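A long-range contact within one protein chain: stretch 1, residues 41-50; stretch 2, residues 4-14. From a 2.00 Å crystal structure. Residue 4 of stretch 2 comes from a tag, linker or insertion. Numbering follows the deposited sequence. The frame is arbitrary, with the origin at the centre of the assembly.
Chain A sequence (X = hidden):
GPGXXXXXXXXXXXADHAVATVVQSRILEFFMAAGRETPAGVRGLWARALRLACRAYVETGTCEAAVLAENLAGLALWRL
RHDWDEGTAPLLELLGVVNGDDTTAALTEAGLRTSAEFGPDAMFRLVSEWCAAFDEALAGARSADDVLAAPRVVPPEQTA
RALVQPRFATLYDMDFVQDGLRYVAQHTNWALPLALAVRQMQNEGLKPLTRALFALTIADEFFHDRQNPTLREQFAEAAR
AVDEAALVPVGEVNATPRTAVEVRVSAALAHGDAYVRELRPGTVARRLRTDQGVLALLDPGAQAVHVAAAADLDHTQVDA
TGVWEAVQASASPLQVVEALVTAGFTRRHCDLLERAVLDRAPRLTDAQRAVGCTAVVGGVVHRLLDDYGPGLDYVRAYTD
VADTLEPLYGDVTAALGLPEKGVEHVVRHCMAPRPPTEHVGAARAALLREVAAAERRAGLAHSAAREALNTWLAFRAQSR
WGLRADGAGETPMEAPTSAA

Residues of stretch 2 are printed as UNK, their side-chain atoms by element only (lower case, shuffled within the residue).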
ATOM      1  N   GLY A  41     -27.025   2.816  -0.366  1.00 23.14           N
ATOM      2  CA  GLY A  41     -27.874   2.473   0.766  1.00 25.57           C
ATOM      3  C   GLY A  41     -28.131   3.660   1.680  1.00 30.36           C
ATOM      4  O   GLY A  41     -29.273   3.959   2.037  1.00 29.86           O
ATOM      5  N   VAL A  42     -27.065   4.349   2.060  1.00 26.89           N
ATOM      6  CA  VAL A  42     -27.216   5.546   2.880  1.00 28.39           C
ATOM      7  C   VAL A  42     -28.008   6.604   2.147  1.00 26.49           C
ATOM      8  O   VAL A  42     -28.876   7.241   2.724  1.00 29.30           O
ATOM      9  CB  VAL A  42     -25.858   6.127   3.301  1.00 25.95           C
ATOM     10  CG1 VAL A  42     -26.052   7.501   3.973  1.00 29.84           C
ATOM     11  CG2 VAL A  42     -25.142   5.149   4.213  1.00 25.17           C
ATOM     12  N   ARG A  43     -27.685   6.795   0.875  1.00 27.48           N
ATOM     13  CA  ARG A  43     -28.366   7.757   0.023  1.00 28.90           C
ATOM     14  C   ARG A  43     -29.881   7.516  -0.024  1.00 31.28           C
ATOM     15  O   ARG A  43     -30.668   8.453   0.016  1.00 27.52           O
ATOM     16  CB  ARG A  43     -27.770   7.684  -1.381  1.00 29.05           C
ATOM     17  CG  ARG A  43     -28.095   8.838  -2.268  1.00 31.73           C
ATOM     18  CD  ARG A  43     -27.003   9.014  -3.309  1.00 31.73           C
ATOM     19  NE  ARG A  43     -26.720   7.767  -4.018  1.00 32.56           N
ATOM     20  CZ  ARG A  43     -27.472   7.281  -5.003  1.00 35.31           C
ATOM     21  NH1 ARG A  43     -28.560   7.932  -5.394  1.00 38.37           N
ATOM     22  NH2 ARG A  43     -27.139   6.144  -5.591  1.00 33.40           N
ATOM     23  N   GLY A  44     -30.287   6.253  -0.082  1.00 30.60           N
ATOM     24  CA  GLY A  44     -31.703   5.925  -0.079  1.00 33.93           C
ATOM     25  C   GLY A  44     -32.399   6.186   1.247  1.00 31.57           C
ATOM     26  O   GLY A  44     -33.596   6.453   1.275  1.00 29.98           O
ATOM     27  N   LEU A  45     -31.651   6.130   2.345  1.00 30.54           N
ATOM     28  CA  LEU A  45     -32.241   6.241   3.677  1.00 30.54           C
ATOM     29  C   LEU A  45     -31.998   7.576   4.378  1.00 30.45           C
ATOM     30  O   LEU A  45     -32.520   7.796   5.469  1.00 31.00           O
ATOM     31  CB  LEU A  45     -31.706   5.144   4.586  1.00 32.71           C
ATOM     32  CG  LEU A  45     -32.104   3.712   4.263  1.00 38.07           C
ATOM     33  CD1 LEU A  45     -31.362   2.762   5.193  1.00 45.92           C
ATOM     34  CD2 LEU A  45     -33.604   3.546   4.383  1.00 39.62           C
ATOM     35  N   TRP A  46     -31.204   8.456   3.778  1.00 28.49           N
ATOM     36  CA  TRP A  46     -30.718   9.620   4.511  1.00 26.64           C
ATOM     37  C   TRP A  46     -31.826  10.549   5.020  1.00 28.54           C
ATOM     38  O   TRP A  46     -31.869  10.882   6.209  1.00 30.38           O
ATOM     39  CB  TRP A  46     -29.726  10.444   3.689  1.00 28.84           C
ATOM     40  CG  TRP A  46     -29.429  11.733   4.394  1.00 26.00           C
ATOM     41  CD1 TRP A  46     -29.980  12.948   4.142  1.00 27.59           C
ATOM     42  CD2 TRP A  46     -28.562  11.907   5.515  1.00 26.22           C
ATOM     43  NE1 TRP A  46     -29.496  13.881   5.021  1.00 23.58           N
ATOM     44  CE2 TRP A  46     -28.619  13.267   5.880  1.00 27.36           C
ATOM     45  CE3 TRP A  46     -27.729  11.048   6.245  1.00 24.79           C
ATOM     46  CZ2 TRP A  46     -27.870  13.794   6.937  1.00 22.77           C
ATOM     47  CZ3 TRP A  46     -26.988  11.565   7.293  1.00 23.24           C
ATOM     48  CH2 TRP A  46     -27.064  12.931   7.631  1.00 26.05           C
ATOM     49  N   ALA A  47     -32.700  10.983   4.115  1.00 30.38           N
ATOM     50  CA  ALA A  47     -33.713  11.988   4.440  1.00 31.11           C
ATOM     51  C   ALA A  47     -34.652  11.496   5.540  1.00 33.74           C
ATOM     52  O   ALA A  47     -34.953  12.232   6.486  1.00 33.07           O
ATOM     53  CB  ALA A  47     -34.481  12.386   3.196  1.00 32.06           C
ATOM     54  N   ARG A  48     -35.087  10.243   5.422  1.00 29.17           N
ATOM     55  CA  ARG A  48     -35.921   9.599   6.433  1.00 27.91           C
ATOM     56  C   ARG A  48     -35.171   9.459   7.751  1.00 31.09           C
ATOM     57  O   ARG A  48     -35.722   9.721   8.816  1.00 33.76           O
ATOM     58  CB  ARG A  48     -36.363   8.200   5.968  1.00 32.92           C
ATOM     59  CG  ARG A  48     -37.221   8.166   4.706  1.00 37.55           C
ATOM     60  CD  ARG A  48     -37.198   6.760   4.061  1.00 44.83           C
ATOM     61  NE  ARG A  48     -37.751   5.737   4.951  1.00 49.38           N
ATOM     62  CZ  ARG A  48     -37.646   4.421   4.757  1.00 55.61           C
ATOM     63  NH1 ARG A  48     -36.997   3.944   3.699  1.00 50.36           N
ATOM     64  NH2 ARG A  48     -38.188   3.578   5.628  1.00 53.00           N
ATOM     65  N   ALA A  49     -33.920   9.010   7.690  1.00 27.75           N
ATOM     66  CA  ALA A  49     -33.137   8.869   8.910  1.00 29.06           C
ATOM     67  C   ALA A  49     -32.971  10.224   9.602  1.00 27.41           C
ATOM     68  O   ALA A  49     -33.185  10.344  10.802  1.00 28.53           O
ATOM     69  CB  ALA A  49     -31.779   8.229   8.630  1.00 27.53           C
ATOM     70  N   LEU A  50     -32.607  11.248   8.841  1.00 28.85           N
ATOM     71  CA  LEU A  50     -32.405  12.565   9.429  1.00 27.94           C
ATOM     72  C   LEU A  50     -33.708  13.108  10.020  1.00 32.48           C
ATOM     73  O   LEU A  50     -33.721  13.659  11.122  1.00 31.61           O
ATOM     74  CB  LEU A  50     -31.862  13.547   8.391  1.00 26.74           C
ATOM     75  CG  LEU A  50     -31.662  14.928   9.004  1.00 30.17           C
ATOM     76  CD1 LEU A  50     -30.441  14.910   9.944  1.00 25.78           C
ATOM     77  CD2 LEU A  50     -31.543  15.992   7.925  1.00 36.59           C
ATOM     78  N   UNK A   4     -26.365  -0.475   9.881  1.00 46.75           N
ATOM     79  CA  UNK A   4     -26.659   0.383  11.023  1.00 49.65           C
ATOM     80  C   UNK A   4     -27.882   1.272  10.775  1.00 46.17           C
ATOM     81  O   UNK A   4     -28.840   1.256  11.549  1.00 46.09           O
ATOM     82  o   UNK A   4     -24.276   0.475  11.536  1.00 49.27           O
ATOM     83  c   UNK A   4     -25.444   1.259  11.352  1.00 48.48           C
ATOM     84  N   UNK A   5     -27.839   2.043   9.692  1.00 44.98           N
ATOM     85  CA  UNK A   5     -28.877   3.029   9.397  1.00 45.28           C
ATOM     86  C   UNK A   5     -30.228   2.378   9.157  1.00 47.49           C
ATOM     87  O   UNK A   5     -31.267   2.941   9.496  1.00 41.83           O
ATOM     88  c   UNK A   5     -27.322   4.780   8.373  1.00 42.28           C
ATOM     89  s   UNK A   5     -27.884   6.488   8.337  1.00 66.40           S
ATOM     90  c   UNK A   5     -28.494   3.852   8.170  1.00 42.16           C
ATOM     91  c   UNK A   5     -28.787   6.446   6.787  1.00 37.84           C
ATOM     92  N   UNK A   6     -30.204   1.201   8.542  1.00 46.59           N
ATOM     93  CA  UNK A   6     -31.420   0.457   8.241  1.00 53.19           C
ATOM     94  C   UNK A   6     -32.133   0.085   9.535  1.00 46.07           C
ATOM     95  O   UNK A   6     -33.322   0.336   9.694  1.00 45.50           O
ATOM     96  c   UNK A   6     -32.285  -1.606   6.957  1.00 57.67           C
ATOM     97  o   UNK A   6     -33.587  -1.549   4.950  1.00 69.23           O
ATOM     98  c   UNK A   6     -31.079  -0.810   7.446  1.00 52.82           C
ATOM     99  c   UNK A   6     -33.076  -0.881   5.880  1.00 65.60           C
ATOM    100  o   UNK A   6     -33.187   0.360   5.965  1.00 68.93           O
ATOM    101  N   UNK A   7     -31.383  -0.517  10.453  1.00 50.00           N
ATOM    102  CA  UNK A   7     -31.899  -0.887  11.764  1.00 50.89           C
ATOM    103  C   UNK A   7     -32.418   0.334  12.518  1.00 49.28           C
ATOM    104  O   UNK A   7     -33.458   0.265  13.176  1.00 53.38           O
ATOM    105  c   UNK A   7     -30.820  -1.585  12.577  1.00 49.16           C
ATOM    106  N   UNK A   8     -31.694   1.448  12.419  1.00 47.01           N
ATOM    107  CA  UNK A   8     -32.099   2.683  13.088  1.00 43.33           C
ATOM    108  C   UNK A   8     -33.427   3.215  12.549  1.00 46.31           C
ATOM    109  O   UNK A   8     -34.342   3.500  13.319  1.00 47.18           O
ATOM    110  c   UNK A   8     -31.425   5.150  13.474  1.00 40.32           C
ATOM    111  c   UNK A   8     -31.561   5.164  14.990  1.00 42.51           C
ATOM    112  c   UNK A   8     -31.020   3.759  12.964  1.00 41.28           C
ATOM    113  c   UNK A   8     -30.438   6.215  13.020  1.00 41.04           C
ATOM    114  N   UNK A   9     -33.525   3.354  11.230  1.00 43.05           N
ATOM    115  CA  UNK A   9     -34.736   3.875  10.616  1.00 46.70           C
ATOM    116  C   UNK A   9     -35.938   3.052  11.043  1.00 53.11           C
ATOM    117  O   UNK A   9     -36.972   3.599  11.430  1.00 54.54           O
ATOM    118  c   UNK A   9     -33.637   4.873   8.610  1.00 44.87           C
ATOM    119  c   UNK A   9     -34.660   3.873   9.087  1.00 49.67           C
ATOM    120  c   UNK A   9     -36.024   4.204   8.507  1.00 47.70           C
ATOM    121  N   UNK A  10     -35.788   1.732  10.975  1.00 56.31           N
ATOM    122  CA  UNK A  10     -36.812   0.813  11.450  1.00 58.41           C
ATOM    123  C   UNK A  10     -37.177   1.102  12.902  1.00 60.38           C
ATOM    124  O   UNK A  10     -38.316   1.457  13.205  1.00 64.82           O
ATOM    125  c   UNK A  10     -37.547  -0.922   9.131  1.00 68.15           C
ATOM    126  c   UNK A  10     -37.024   0.046   6.926  1.00 69.52           C
ATOM    127  c   UNK A  10     -36.334  -0.633  11.311  1.00 58.72           C
ATOM    128  c   UNK A  10     -36.227  -1.115   9.871  1.00 64.50           C
ATOM    129  n   UNK A  10     -36.562  -1.129   6.512  1.00 72.29           N
ATOM    130  n   UNK A  10     -37.493   0.175   8.165  1.00 66.25           N
ATOM    131  n   UNK A  10     -37.012   1.086   6.103  1.00 64.57           N
ATOM    132  N   UNK A  11     -36.195   0.960  13.790  1.00 57.29           N
ATOM    133  CA  UNK A  11     -36.396   1.164  15.222  1.00 58.49           C
ATOM    134  C   UNK A  11     -37.104   2.479  15.571  1.00 61.06           C
ATOM    135  O   UNK A  11     -37.999   2.499  16.420  1.00 64.80           O
ATOM    136  c   UNK A  11     -35.066   1.062  15.959  1.00 57.52           C
ATOM    137  N   UNK A  12     -36.734   3.553  14.903  1.00 58.74           N
ATOM    138  CA  UNK A  12     -37.341   4.849  15.142  1.00 55.73           C
ATOM    139  C   UNK A  12     -38.713   4.916  14.549  1.00 60.41           C
ATOM    140  O   UNK A  12     -39.471   5.826  14.827  1.00 59.89           O
ATOM    141  c   UNK A  12     -35.474   6.557  16.836  1.00 46.77           C
ATOM    142  c   UNK A  12     -36.489   5.988  14.618  1.00 49.79           C
ATOM    143  c   UNK A  12     -34.420   7.371  14.719  1.00 41.78           C
ATOM    144  c   UNK A  12     -35.200   6.258  15.376  1.00 51.03           C
ATOM    145  N   UNK A  13     -39.015   3.930  13.734  1.00 60.82           N
ATOM    146  CA  UNK A  13     -40.259   3.874  13.007  1.00 61.93           C
ATOM    147  C   UNK A  13     -41.181   2.873  13.671  1.00 69.33           C
ATOM    148  O   UNK A  13     -42.025   2.256  13.046  1.00 67.56           O
ATOM    149  c   UNK A  13     -40.025   3.521  11.579  1.00 57.59           C
ATOM    150  c   UNK A  13     -40.326   4.645  10.638  1.00 59.12           C
ATOM    151  o   UNK A  13     -39.489   3.216   8.949  1.00 62.30           O
ATOM    152  c   UNK A  13     -39.963   4.313   9.213  1.00 59.86           C
ATOM    153  o   UNK A  13     -40.155   5.139   8.342  1.00 61.25           O
ATOM    154  N   UNK A  14     -40.960   2.698  14.961  1.00 70.07           N
ATOM    155  CA  UNK A  14     -41.778   1.863  15.805  1.00 71.00           C
ATOM    156  C   UNK A  14     -42.483   2.748  16.831  1.00 74.51           C
ATOM    157  O   UNK A  14     -42.960   2.284  17.836  1.00 78.89           O
ATOM    158  c   UNK A  14     -40.950   0.724  16.398  1.00 64.54           C
ATOM    159  c   UNK A  14     -39.841  -1.541  15.775  1.00 73.25           C
ATOM    160  o   UNK A  14     -40.397  -2.552  15.290  1.00 69.74           O
ATOM    161  c   UNK A  14     -40.281  -0.138  15.322  1.00 68.94           C
ATOM    162  o   UNK A  14     -38.931  -1.645  16.614  1.00 71.95           O
TER

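Position 4 carries one carbon and one oxygen, and nothing of it reaches stretch 1; this is Ser 4, a residue from the expression tag. Position 5 has an unbranched chain of two carbons, a sulfur and a terminal carbon, and that last carbon sits among Val 42, Leu 45, Trp 46 and Ala 49, the signature of methionine in a hole. The side chain of Met 5 is the knob: CE lies 3.9 Å from Leu 45 CB, 3.9 Å from Ala 49 CB and 4.1 Å from Val 42 CG1.

At position 6, three carbons end in two oxygens, one of which packs against a methyl of Leu 45. The residue is Glu 6, and its OE1 is 3.1 Å from Leu 45 CD1, a contact that buries this oxygen without a polar partner. Position 7, a single carbon out of reach of stretch 1, is Ala 7. Position 8 has four carbons forked at the second; it is Leu 8, whose side chain makes no contact with stretch 1.

Position 9 has one carbon bearing two more, and its branches reach Ala 49, Leu 45 and Arg 48; branched at CB, it is Val 9. Its CG2 meets Ala 49 CB at 3.8 Å and Leu 45 CD2 at 4.4 Å, while CG1 lies 3.7 Å from Arg 48 NH2. Position 10 shows three carbons, a nitrogen, and a carbon carrying two further nitrogens, a guanidinium, with one terminal nitrogen close to Arg 48. Although CA-to-CB of Arg 10 points away, the end of its side chain returns, bringing NH2 within 2.8 Å of Arg 48 NH2, a close approach of like charges between two donors. Within its own helix, Arg 10 NH1 forms a salt bridge with Glu 6 OE2 at 3.4 Å.

Position 11, one carbon without contact, is Ala 11. Position 12, four carbons forked at the second, is Leu 12, which also makes no contact with stretch 1. Position 13 has three carbons, the third carrying two oxygens, one of them facing Arg 48; Glu 13 OE1 makes a salt bridge with Arg 48 NH2 at 3.6 Å and a long one with Arg 10 NE at 3.7 Å, so its carboxylate helps offset the paired arginines. Position 14, of like composition, poorly ordered and without contact, is Glu 14.

The contact joins two helices whose directions differ by 36°. Met 5 and Val 9, one turn apart, supply its apolar centre against Val 42, Leu 45 and Ala 49; Ala 49 CA and Val 9 CA lie 5.5 Å apart. No hydrogen bond crosses the interface; packing dominates, with Arg 48, Arg 10 and Glu 13 at its exposed margin.

Stretch 2, residues 4-14: SMEALVRALEE
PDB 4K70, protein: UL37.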